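Local coordinates for protein putative gamma-glutamylcyclotransferase YkqA (Bacillus subtilis, PDB 2QIK) that probably acts as a gamma-glutamylcyclotransferase, releasing the gamma-glutamyl group of its substrate as cyclic 5-oxoproline, at residues H18-Q23 / Q73-Y78; Q30-G35 / L233-E238; P44-N49 / G54-E59; K80-V85 / I91-I96. All blocks are in the same frame, centred on the assembly; numbering follows the deposited sequence. Where two conformers were deposited one is given.

How the contacts relate
Contacts 2, 3 and 4 all reach one antiparallel sheet. Strand 25-34, with contact 2, lies between strand 55-63 of contact 3 and strand 79-87 of contact 4, and T33 serves both: its O receives I56 N (2.8 Å) and its OG1 meets F84 O (2.7 Å). Contacts 3 and 4 have centres about 11 Å apart and merge where F48 CZ lies 3.8 Å from V83 CG1. Contact 1 is peripheral, its centre about 26 Å from that of contact 2. The substrate site inferred by similarity, Y8 to L11, is neared by contacts 1, 3 and 4: side chains of V46 and I96 come within about 4 Å of Y8, F75 within about 4 Å of T10, whereas R32 stays about 9 Å from Y8.

Contact 1 (H18-Q23 / Q73-Y78); sequences HHLLAQ and QFFQGY
L20 reaches F74 and F75 through one methyl. Its CB leaves the 3-10 segment 18-21 toward the helix end, but CB and CG stop short of the rings. CG lies anti to the carbonyl carbon (chi1 -60°), which carries CD1 over one face of F74, 3.6 Å from F74 CG. The contact is a CH-pi one displaced toward the rim of the ring, CD1 lying 3.7 Å from the F74 centroid and 18° off the normal. The same CD1 lies 4.3 Å from F75 CE1. The contact joins the loop after strand 3-7 to the C-terminal end of helix 65-74, whose L71 also touches L20. F75, the first residue to leave helical geometry, is the centre of an inverse gamma turn and begins a type II beta turn closed by the bond from Y78 N to F75 O (3.1 Å), with G77 at positive phi. The three rings follow one another here: F74 CD2 stands 3.8 Å above the F75 plane, near the rim, and F75 CD2 stands 4.0 Å above the centre of the Y78 ring. F75 further touches T10 and L11, substrate-binding residues by similarity.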
# COMPACT_ATOMS: atom_id res chain seq x y z
N HIS A 18 -11.79 -14.54 0.92
CA HIS A 18 -10.38 -14.80 1.19
C HIS A 18 -10.15 -16.15 1.86
O HIS A 18 -9.12 -16.76 1.66
CB HIS A 18 -9.82 -13.68 2.02
CG HIS A 18 -8.36 -13.79 2.30
ND1 HIS A 18 -7.41 -13.68 1.31
CD2 HIS A 18 -7.69 -14.08 3.43
CE1 HIS A 18 -6.21 -13.84 1.86
NE2 HIS A 18 -6.36 -14.11 3.14
N HIS A 19 -11.14 -16.61 2.63
CA HIS A 19 -11.01 -17.89 3.31
C HIS A 19 -10.77 -19.04 2.34
O HIS A 19 -10.22 -20.06 2.77
CB HIS A 19 -12.25 -18.19 4.16
CG HIS A 19 -13.47 -18.35 3.37
ND1 HIS A 19 -14.29 -17.31 3.00
CD2 HIS A 19 -14.06 -19.49 2.91
CE1 HIS A 19 -15.29 -17.78 2.29
NE2 HIS A 19 -15.18 -19.08 2.18
N LEU A 20 -11.17 -18.92 1.08
CA LEU A 20 -10.87 -19.94 0.10
C LEU A 20 -9.43 -20.22 -0.13
O LEU A 20 -9.07 -21.32 -0.55
CB LEU A 20 -11.58 -19.68 -1.20
CG LEU A 20 -13.09 -19.61 -1.25
CD1 LEU A 20 -13.62 -19.12 -2.63
CD2 LEU A 20 -13.73 -20.93 -0.91
N LEU A 21 -8.58 -19.22 0.13
CA LEU A 21 -7.15 -19.38 0.02
C LEU A 21 -6.61 -20.16 1.20
O LEU A 21 -5.41 -20.53 1.20
CB LEU A 21 -6.41 -18.06 -0.10
CG LEU A 21 -6.82 -17.19 -1.26
CD1 LEU A 21 -5.93 -15.98 -1.38
CD2 LEU A 21 -6.87 -17.94 -2.60
N ALA A 22 -7.38 -20.33 2.27
CA ALA A 22 -6.94 -21.13 3.43
C ALA A 22 -5.64 -20.56 3.94
O ALA A 22 -5.50 -19.36 4.11
CB ALA A 22 -6.93 -22.59 3.13
N GLN A 23 -4.66 -21.41 4.19
CA GLN A 23 -3.38 -20.96 4.76
C GLN A 23 -2.32 -20.72 3.73
O GLN A 23 -1.12 -20.67 4.06
CB GLN A 23 -2.88 -21.84 5.91
CG GLN A 23 -3.90 -22.01 7.08
CD GLN A 23 -4.32 -20.55 7.56
OE1 GLN A 23 -5.39 -20.00 7.32
NE2 GLN A 23 -3.35 -19.92 8.19
N GLN A 73 -13.61 -24.35 -9.00
CA GLN A 73 -14.98 -24.76 -8.76
C GLN A 73 -15.86 -23.64 -8.25
O GLN A 73 -17.05 -23.61 -8.62
CB GLN A 73 -15.07 -25.90 -7.76
CG GLN A 73 -14.49 -27.16 -8.22
CD GLN A 73 -14.43 -28.22 -7.13
OE1 GLN A 73 -13.49 -29.02 -7.15
NE2 GLN A 73 -15.41 -28.26 -6.23
N PHE A 74 -15.34 -22.74 -7.41
CA PHE A 74 -16.13 -21.65 -6.85
C PHE A 74 -16.51 -20.63 -7.92
O PHE A 74 -17.64 -20.14 -7.96
CB PHE A 74 -15.40 -21.07 -5.67
CG PHE A 74 -16.24 -20.14 -4.87
CD1 PHE A 74 -17.03 -20.63 -3.84
CD2 PHE A 74 -16.24 -18.80 -5.13
CE1 PHE A 74 -17.79 -19.82 -3.09
CE2 PHE A 74 -17.05 -17.93 -4.37
CZ PHE A 74 -17.81 -18.45 -3.37
N PHE A 75 -15.50 -20.26 -8.72
CA PHE A 75 -15.63 -19.19 -9.71
C PHE A 75 -16.15 -19.65 -11.06
O PHE A 75 -15.47 -19.65 -12.05
CB PHE A 75 -14.30 -18.42 -9.85
CG PHE A 75 -13.98 -17.58 -8.65
CD1 PHE A 75 -13.21 -18.05 -7.58
CD2 PHE A 75 -14.50 -16.34 -8.56
CE1 PHE A 75 -12.98 -17.32 -6.45
CE2 PHE A 75 -14.23 -15.58 -7.45
CZ PHE A 75 -13.49 -16.09 -6.40
N GLN A 76 -17.38 -20.14 -11.04
CA GLN A 76 -18.01 -20.61 -12.28
C GLN A 76 -18.11 -19.48 -13.29
O GLN A 76 -18.38 -18.34 -12.95
CB GLN A 76 -19.42 -21.23 -11.90
CG GLN A 76 -19.21 -22.56 -11.16
CD GLN A 76 -20.47 -23.19 -10.60
OE1 GLN A 76 -21.40 -22.48 -10.17
NE2 GLN A 76 -20.52 -24.53 -10.64
N GLY A 77 -17.85 -19.76 -14.56
CA GLY A 77 -17.85 -18.67 -15.55
C GLY A 77 -16.56 -17.86 -15.63
O GLY A 77 -16.43 -16.99 -16.51
N TYR A 78 -15.61 -18.10 -14.74
CA TYR A 78 -14.31 -17.44 -14.85
C TYR A 78 -13.36 -18.40 -15.50
O TYR A 78 -13.48 -19.63 -15.38
CB TYR A 78 -13.75 -17.04 -13.50
CG TYR A 78 -14.41 -15.91 -12.83
CD1 TYR A 78 -13.67 -14.78 -12.52
CD2 TYR A 78 -15.78 -15.92 -12.54
CE1 TYR A 78 -14.24 -13.72 -11.93
CE2 TYR A 78 -16.33 -14.84 -11.92
CZ TYR A 78 -15.56 -13.76 -11.62
OH TYR A 78 -16.08 -12.66 -10.98

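Contact 2 (Q30-G35 / L233-E238); sequences QARTKG and LVLQKE
Q30 NE2 is gripped by two acceptors, Y163 OH and F216 O, while OE1 of the same amide receives R213 NH2, so the buried group is fixed in rotation as it meets L233. A bend at chi2 (-55°) folds the Q30 side chain, and the L233 side chain crosses it at about a right angle, CD1 lying 3.7 Å from Q30 CD. A leucine in place of Q30 would probably leave R213, Y163 and F216 O without their amide partner in a buried setting. Two residues on, R32 stretches its chain from CG to NE and brings NH1 to 3.7 Å from L235 CD2. Its charge is held by a salt bridge from NE to E86, and NH1 also bonds Y57 OH. One water links the segments: it donates to L235 O at 2.9 Å and weakly accepts from R32 NH2 at 3.2 Å. Beyond L235 the K237 side chain reaches back, and its NZ, salt-bridged to D178, donates to a lone pair of V234 O (2.9 Å). No hydrogen bond joins 30-35 directly to 233-238; apolar methyls set against tethered polar groups, with a bridging water, make this a seam between the two AIG2-like regions of the chain.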
# COMPACT_ATOMS: atom_id res chain seq x y z
N GLN A 30 1.96 -6.18 -1.84
CA GLN A 30 1.94 -5.03 -2.76
C GLN A 30 2.35 -5.58 -4.13
O GLN A 30 3.45 -6.10 -4.33
CB GLN A 30 2.90 -3.94 -2.34
CG GLN A 30 2.66 -3.45 -0.88
CD GLN A 30 1.26 -3.01 -0.58
OE1 GLN A 30 0.52 -2.58 -1.46
NE2 GLN A 30 0.89 -3.07 0.73
N ALA A 31 1.47 -5.54 -5.10
CA ALA A 31 1.72 -6.13 -6.40
C ALA A 31 0.79 -5.52 -7.44
O ALA A 31 -0.28 -5.02 -7.08
CB ALA A 31 1.53 -7.64 -6.36
N ARG A 32 1.17 -5.60 -8.70
CA ARG A 32 0.34 -5.05 -9.77
C ARG A 32 0.64 -5.77 -11.08
O ARG A 32 1.70 -6.33 -11.29
CB ARG A 32 0.52 -3.51 -9.93
CG ARG A 32 1.82 -3.09 -10.53
CD ARG A 32 1.97 -1.60 -10.56
NE ARG A 32 3.09 -1.18 -11.36
CZ ARG A 32 3.40 0.07 -11.60
NH1 ARG A 32 2.68 1.05 -11.11
NH2 ARG A 32 4.41 0.31 -12.40
N THR A 33 -0.31 -5.64 -11.99
CA THR A 33 -0.13 -6.08 -13.37
C THR A 33 -0.83 -5.11 -14.30
O THR A 33 -1.87 -4.58 -13.98
CB THR A 33 -0.59 -7.51 -13.54
OG1 THR A 33 -0.07 -8.11 -14.72
CG2 THR A 33 -2.07 -7.71 -13.50
N LYS A 34 -0.29 -4.91 -15.49
CA LYS A 34 -0.83 -3.97 -16.44
C LYS A 34 -2.21 -4.50 -16.94
O LYS A 34 -2.30 -5.65 -17.40
CB LYS A 34 0.10 -3.72 -17.61
CG LYS A 34 -0.49 -2.72 -18.59
CD LYS A 34 0.54 -2.06 -19.50
CE LYS A 34 1.37 -0.95 -18.85
NZ LYS A 34 2.47 -0.55 -19.69
N GLY A 35 -3.23 -3.65 -16.86
CA GLY A 35 -4.57 -4.02 -17.19
C GLY A 35 -5.56 -3.13 -16.55
O GLY A 35 -5.18 -2.17 -15.90
N LEU A 233 2.23 4.66 -1.06
CA LEU A 233 3.54 4.04 -1.50
C LEU A 233 3.96 4.64 -2.84
O LEU A 233 3.11 4.97 -3.66
CB LEU A 233 3.42 2.52 -1.61
CG LEU A 233 2.99 1.82 -0.33
CD1 LEU A 233 2.69 0.36 -0.62
CD2 LEU A 233 4.00 2.01 0.78
N VAL A 234 5.27 4.81 -3.01
CA VAL A 234 5.80 5.38 -4.22
C VAL A 234 5.55 4.50 -5.41
O VAL A 234 5.72 3.28 -5.38
CB VAL A 234 7.31 5.63 -4.05
CG1 VAL A 234 7.98 6.05 -5.34
CG2 VAL A 234 7.56 6.69 -3.02
N LEU A 235 5.15 5.12 -6.53
CA LEU A 235 4.93 4.41 -7.78
C LEU A 235 6.15 4.18 -8.62
O LEU A 235 6.35 3.07 -9.13
CB LEU A 235 3.81 5.12 -8.57
CG LEU A 235 2.45 4.83 -8.01
CD1 LEU A 235 1.41 5.88 -8.48
CD2 LEU A 235 1.99 3.45 -8.43
N GLN A 236 7.00 5.17 -8.78
CA GLN A 236 8.24 4.97 -9.54
C GLN A 236 9.43 5.01 -8.58
O GLN A 236 9.93 6.09 -8.20
CB GLN A 236 8.34 6.14 -10.49
CG GLN A 236 7.40 6.28 -11.73
CD GLN A 236 5.85 6.39 -11.57
OE1 GLN A 236 5.19 7.49 -11.18
NE2 GLN A 236 5.23 5.27 -12.04
N LYS A 237 9.87 3.84 -8.15
CA LYS A 237 10.87 3.77 -7.10
C LYS A 237 12.27 3.88 -7.76
O LYS A 237 12.48 3.28 -8.79
CB LYS A 237 10.74 2.46 -6.36
CG LYS A 237 9.37 2.33 -5.62
CD LYS A 237 9.32 1.13 -4.80
CE LYS A 237 7.91 0.68 -4.44
NZ LYS A 237 7.20 1.63 -3.57
N GLU A 238 13.14 4.66 -7.16
CA GLU A 238 14.49 4.80 -7.60
C GLU A 238 15.45 4.41 -6.48
O GLU A 238 15.05 4.25 -5.32
CB GLU A 238 14.67 6.24 -8.13
CG GLU A 238 13.66 6.57 -9.24
CD GLU A 238 13.73 7.78 -10.23
OE1 GLU A 238 14.83 8.10 -10.79
OE2 GLU A 238 12.59 8.31 -10.56
O HOH W 1 6.55 2.61 -11.96

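Contact 3 (P44-N49 / G54-E59); sequences PTVVFN and GYIYGE
I56 CD1 is the methyl on which both partners converge. V46 presents CG1 to it at 3.6 Å and CB at 3.8 Å, while F48 brings the CE1 corner of its ring to 3.9 Å; each of these side chains crosses that of I56 at about a right angle. A second branch takes part too, I56 CG2 lying 4.0 Å from V46 CG1, so the valine methyl rests in the notch between the two arms of the isoleucine. An alanine in place of I56 would probably open a gap beneath V46 CG1 and leave the F48 ring without the methyl at its CE1 corner. Strand 44-47 and strand 55-63 meet here through side chains alone, their nearest CA atoms (V46 and I56) being 7.8 Å apart with no backbone bond between them. They belong to different antiparallel sheets, whose facing is consistent with the barrel core of gamma-glutamylcyclotransferases. Each strand is set by its own neighbours: T45 pairs with F38 and V47 with S36, whereas I56 pairs with T33. Further out, Y8, a substrate-binding residue by similarity, packs on V46 and I56, and I96 touches V46 and F48.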
# COMPACT_ATOMS: atom_id res chain seq x y z
N PRO A 44 -15.90 -7.98 -8.91
CA PRO A 44 -14.76 -7.38 -9.67
C PRO A 44 -14.27 -8.31 -10.82
O PRO A 44 -14.23 -9.52 -10.64
CB PRO A 44 -13.65 -7.22 -8.54
CG PRO A 44 -14.14 -7.99 -7.41
CD PRO A 44 -15.54 -8.37 -7.55
N THR A 45 -13.82 -7.75 -11.93
CA THR A 45 -13.11 -8.57 -12.93
C THR A 45 -12.04 -7.68 -13.57
O THR A 45 -12.05 -6.49 -13.46
CB THR A 45 -14.05 -9.21 -13.97
OG1 THR A 45 -13.32 -10.15 -14.80
CG2 THR A 45 -14.71 -8.13 -14.91
N VAL A 46 -11.19 -8.30 -14.31
CA VAL A 46 -10.14 -7.63 -15.06
C VAL A 46 -10.32 -7.86 -16.50
O VAL A 46 -10.93 -8.83 -16.90
CB VAL A 46 -8.77 -8.12 -14.60
CG1 VAL A 46 -8.61 -7.69 -13.15
CG2 VAL A 46 -8.53 -9.67 -14.83
N VAL A 47 -9.85 -6.87 -17.27
CA VAL A 47 -9.83 -6.93 -18.72
C VAL A 47 -8.51 -6.44 -19.18
O VAL A 47 -8.00 -5.42 -18.69
CB VAL A 47 -10.95 -6.03 -19.31
CG1 VAL A 47 -10.96 -6.00 -20.83
CG2 VAL A 47 -12.31 -6.53 -18.73
N PHE A 48 -7.98 -7.15 -20.15
CA PHE A 48 -6.65 -6.85 -20.74
C PHE A 48 -6.84 -6.43 -22.18
O PHE A 48 -7.50 -7.11 -22.97
CB PHE A 48 -5.79 -8.07 -20.69
CG PHE A 48 -5.57 -8.60 -19.34
CD1 PHE A 48 -4.76 -7.92 -18.47
CD2 PHE A 48 -6.14 -9.80 -18.99
CE1 PHE A 48 -4.61 -8.38 -17.21
CE2 PHE A 48 -5.88 -10.32 -17.76
CZ PHE A 48 -5.14 -9.57 -16.82
N ASN A 49 -6.24 -5.35 -22.57
CA ASN A 49 -6.21 -4.93 -23.96
C ASN A 49 -4.90 -4.20 -24.25
O ASN A 49 -4.18 -3.74 -23.37
CB ASN A 49 -7.45 -4.12 -24.28
CG ASN A 49 -7.19 -2.70 -24.40
OD1 ASN A 49 -6.76 -2.21 -23.64
ND2 ASN A 49 -7.02 -2.30 -25.61
N GLY A 54 -2.54 1.59 -17.63
CA GLY A 54 -2.60 1.56 -16.19
C GLY A 54 -2.53 0.15 -15.65
O GLY A 54 -2.33 -0.81 -16.42
N TYR A 55 -2.72 0.01 -14.36
CA TYR A 55 -2.45 -1.20 -13.64
C TYR A 55 -3.62 -1.62 -12.79
O TYR A 55 -4.40 -0.80 -12.28
CB TYR A 55 -1.21 -1.03 -12.76
CG TYR A 55 0.02 -0.78 -13.54
CD1 TYR A 55 0.36 0.53 -13.87
CD2 TYR A 55 0.80 -1.80 -14.02
CE1 TYR A 55 1.44 0.79 -14.59
CE2 TYR A 55 1.99 -1.48 -14.80
CZ TYR A 55 2.21 -0.13 -15.06
OH TYR A 55 3.31 0.27 -15.87
N ILE A 56 -3.70 -2.93 -12.55
CA ILE A 56 -4.54 -3.59 -11.54
C ILE A 56 -3.64 -3.93 -10.37
O ILE A 56 -2.59 -4.53 -10.53
CB ILE A 56 -5.08 -4.94 -12.09
CG1 ILE A 56 -5.87 -4.73 -13.37
CG2 ILE A 56 -5.95 -5.64 -11.03
CD1 ILE A 56 -5.69 -5.88 -14.37
N TYR A 57 -4.06 -3.55 -9.17
CA TYR A 57 -3.34 -3.79 -7.94
C TYR A 57 -3.91 -5.03 -7.22
O TYR A 57 -5.10 -5.33 -7.34
CB TYR A 57 -3.35 -2.57 -7.03
CG TYR A 57 -2.51 -1.49 -7.63
CD1 TYR A 57 -3.01 -0.54 -8.54
CD2 TYR A 57 -1.14 -1.50 -7.42
CE1 TYR A 57 -2.21 0.35 -9.20
CE2 TYR A 57 -0.32 -0.59 -8.05
CZ TYR A 57 -0.84 0.33 -8.95
OH TYR A 57 0.05 1.16 -9.64
N GLY A 58 -3.06 -5.76 -6.55
CA GLY A 58 -3.49 -6.92 -5.86
C GLY A 58 -2.38 -7.51 -5.00
O GLY A 58 -1.46 -6.82 -4.59
N GLU A 59 -2.50 -8.81 -4.72
CA GLU A 59 -1.64 -9.51 -3.79
C GLU A 59 -1.25 -10.85 -4.40
O GLU A 59 -2.02 -11.39 -5.21
CB GLU A 59 -2.43 -9.81 -2.49
CG GLU A 59 -2.97 -8.57 -1.80
CD GLU A 59 -4.08 -8.80 -0.82
OE1 GLU A 59 -4.87 -7.84 -0.55
OE2 GLU A 59 -4.30 -9.87 -0.32

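Contact 4 (K80-V85 / I91-I96); sequences KQTVFV and IKIALI
F84 and I93 stand side by side on one face of the sheet, the ring oblique to the CG1 branch of I93: F84 CE1 is 3.6 Å from I93 CG1. Across F84 at about a right angle comes I91, its CG2 4.0 Å from F84 CD1. The other branch of I93, CG2, turns to T82 CB (3.9 Å), so the isoleucine fills the hollow between the phenylalanine and the threonine. Two antiparallel strands of a beta hairpin carry these groups, twisted to 148° between their directions and joined by paired backbone bonds at Q81-I96, V83-A94 and V85-K92. Strand 90-98 also bonds to strand 3-7, through L95 with L4 and F6, so the five-stranded sheet comes back on itself like a barrel. On the opposite face, I96 CG2 wedges between Q81 CG (3.8 Å) and V83 CG1 (3.9 Å). A94 supplies only a CB, a low spot into which V85 CG2 leans at 4.0 Å. At the non-hydrogen-bonded pair T82-L95 the side chains diverge, yet their methyls CG2 and CD2 still meet at 3.9 Å. The extended Q81 side chain turns its amide toward the next residue, NE2 donating to T82 O at 2.9 Å from above the carbonyl plane.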
# COMPACT_ATOMS: atom_id res chain seq x y z
N LYS A 80 -8.85 -18.62 -16.40
CA LYS A 80 -7.64 -18.14 -15.86
C LYS A 80 -6.55 -18.16 -16.87
O LYS A 80 -6.64 -18.85 -17.89
CB LYS A 80 -7.25 -18.91 -14.60
CG LYS A 80 -6.86 -20.26 -14.87
CD LYS A 80 -6.98 -21.03 -13.51
CE LYS A 80 -6.13 -22.27 -13.34
NZ LYS A 80 -7.02 -23.48 -13.30
N GLN A 81 -5.52 -17.36 -16.58
CA GLN A 81 -4.34 -17.31 -17.39
C GLN A 81 -3.19 -16.92 -16.46
O GLN A 81 -3.40 -16.71 -15.25
CB GLN A 81 -4.46 -16.30 -18.54
CG GLN A 81 -4.61 -14.83 -18.07
CD GLN A 81 -4.39 -13.92 -19.25
OE1 GLN A 81 -5.28 -13.73 -20.06
NE2 GLN A 81 -3.15 -13.42 -19.39
N THR A 82 -1.98 -16.79 -16.96
CA THR A 82 -0.91 -16.19 -16.18
C THR A 82 -0.63 -14.78 -16.68
O THR A 82 -0.92 -14.43 -17.85
CB THR A 82 0.37 -16.98 -16.15
OG1 THR A 82 0.85 -17.23 -17.50
CG2 THR A 82 0.17 -18.35 -15.58
N VAL A 83 -0.06 -13.96 -15.80
CA VAL A 83 0.41 -12.64 -16.10
C VAL A 83 1.76 -12.40 -15.43
O VAL A 83 2.09 -13.07 -14.43
CB VAL A 83 -0.57 -11.55 -15.65
CG1 VAL A 83 -1.84 -11.49 -16.53
CG2 VAL A 83 -0.98 -11.70 -14.23
N PHE A 84 2.50 -11.46 -15.93
CA PHE A 84 3.66 -10.92 -15.25
C PHE A 84 3.23 -9.89 -14.25
O PHE A 84 2.52 -8.95 -14.59
CB PHE A 84 4.63 -10.26 -16.23
CG PHE A 84 5.41 -11.18 -17.09
CD1 PHE A 84 6.46 -11.83 -16.62
CD2 PHE A 84 5.10 -11.31 -18.41
CE1 PHE A 84 7.20 -12.69 -17.47
CE2 PHE A 84 5.80 -12.20 -19.22
CZ PHE A 84 6.81 -12.89 -18.77
N VAL A 85 3.62 -10.12 -13.01
CA VAL A 85 3.25 -9.28 -11.86
C VAL A 85 4.49 -8.51 -11.35
O VAL A 85 5.52 -9.13 -11.04
CB VAL A 85 2.67 -10.14 -10.75
CG1 VAL A 85 2.35 -9.28 -9.52
CG2 VAL A 85 1.46 -10.84 -11.19
N ILE A 91 9.85 -9.07 -10.73
CA ILE A 91 8.73 -9.48 -11.57
C ILE A 91 8.53 -10.93 -11.43
O ILE A 91 9.49 -11.69 -11.55
CB ILE A 91 8.95 -8.90 -13.01
CG1 ILE A 91 8.93 -7.33 -12.78
CG2 ILE A 91 7.84 -9.31 -13.88
CD1 ILE A 91 9.10 -6.44 -13.95
N LYS A 92 7.27 -11.36 -11.26
CA LYS A 92 6.87 -12.74 -10.97
C LYS A 92 5.83 -13.17 -11.99
O LYS A 92 5.00 -12.37 -12.37
CB LYS A 92 6.23 -12.82 -9.55
CG LYS A 92 7.18 -12.44 -8.46
CD LYS A 92 6.65 -12.83 -7.12
CE LYS A 92 7.65 -12.45 -5.96
NZ LYS A 92 8.88 -13.30 -5.89
N ILE A 93 5.72 -14.44 -12.31
CA ILE A 93 4.62 -14.93 -13.14
C ILE A 93 3.60 -15.58 -12.20
O ILE A 93 3.91 -16.40 -11.37
CB ILE A 93 5.13 -15.93 -14.20
CG1 ILE A 93 6.09 -15.25 -15.17
CG2 ILE A 93 4.02 -16.55 -14.92
CD1 ILE A 93 6.76 -16.13 -16.16
N ALA A 94 2.33 -15.21 -12.36
CA ALA A 94 1.25 -15.70 -11.50
C ALA A 94 -0.01 -15.95 -12.27
O ALA A 94 -0.30 -15.29 -13.24
CB ALA A 94 1.02 -14.70 -10.36
N LEU A 95 -0.83 -16.87 -11.74
CA LEU A 95 -2.16 -17.09 -12.24
C LEU A 95 -3.06 -15.92 -11.87
O LEU A 95 -2.90 -15.27 -10.85
CB LEU A 95 -2.74 -18.31 -11.53
CG LEU A 95 -2.16 -19.62 -11.97
CD1 LEU A 95 -2.58 -20.76 -11.01
CD2 LEU A 95 -2.63 -19.96 -13.42
N ILE A 96 -4.07 -15.73 -12.69
CA ILE A 96 -5.11 -14.70 -12.42
C ILE A 96 -6.41 -15.22 -13.00
O ILE A 96 -6.41 -15.80 -14.09
CB ILE A 96 -4.73 -13.34 -13.00
CG1 ILE A 96 -5.68 -12.24 -12.54
CG2 ILE A 96 -4.60 -13.39 -14.51
CD1 ILE A 96 -5.22 -10.82 -12.99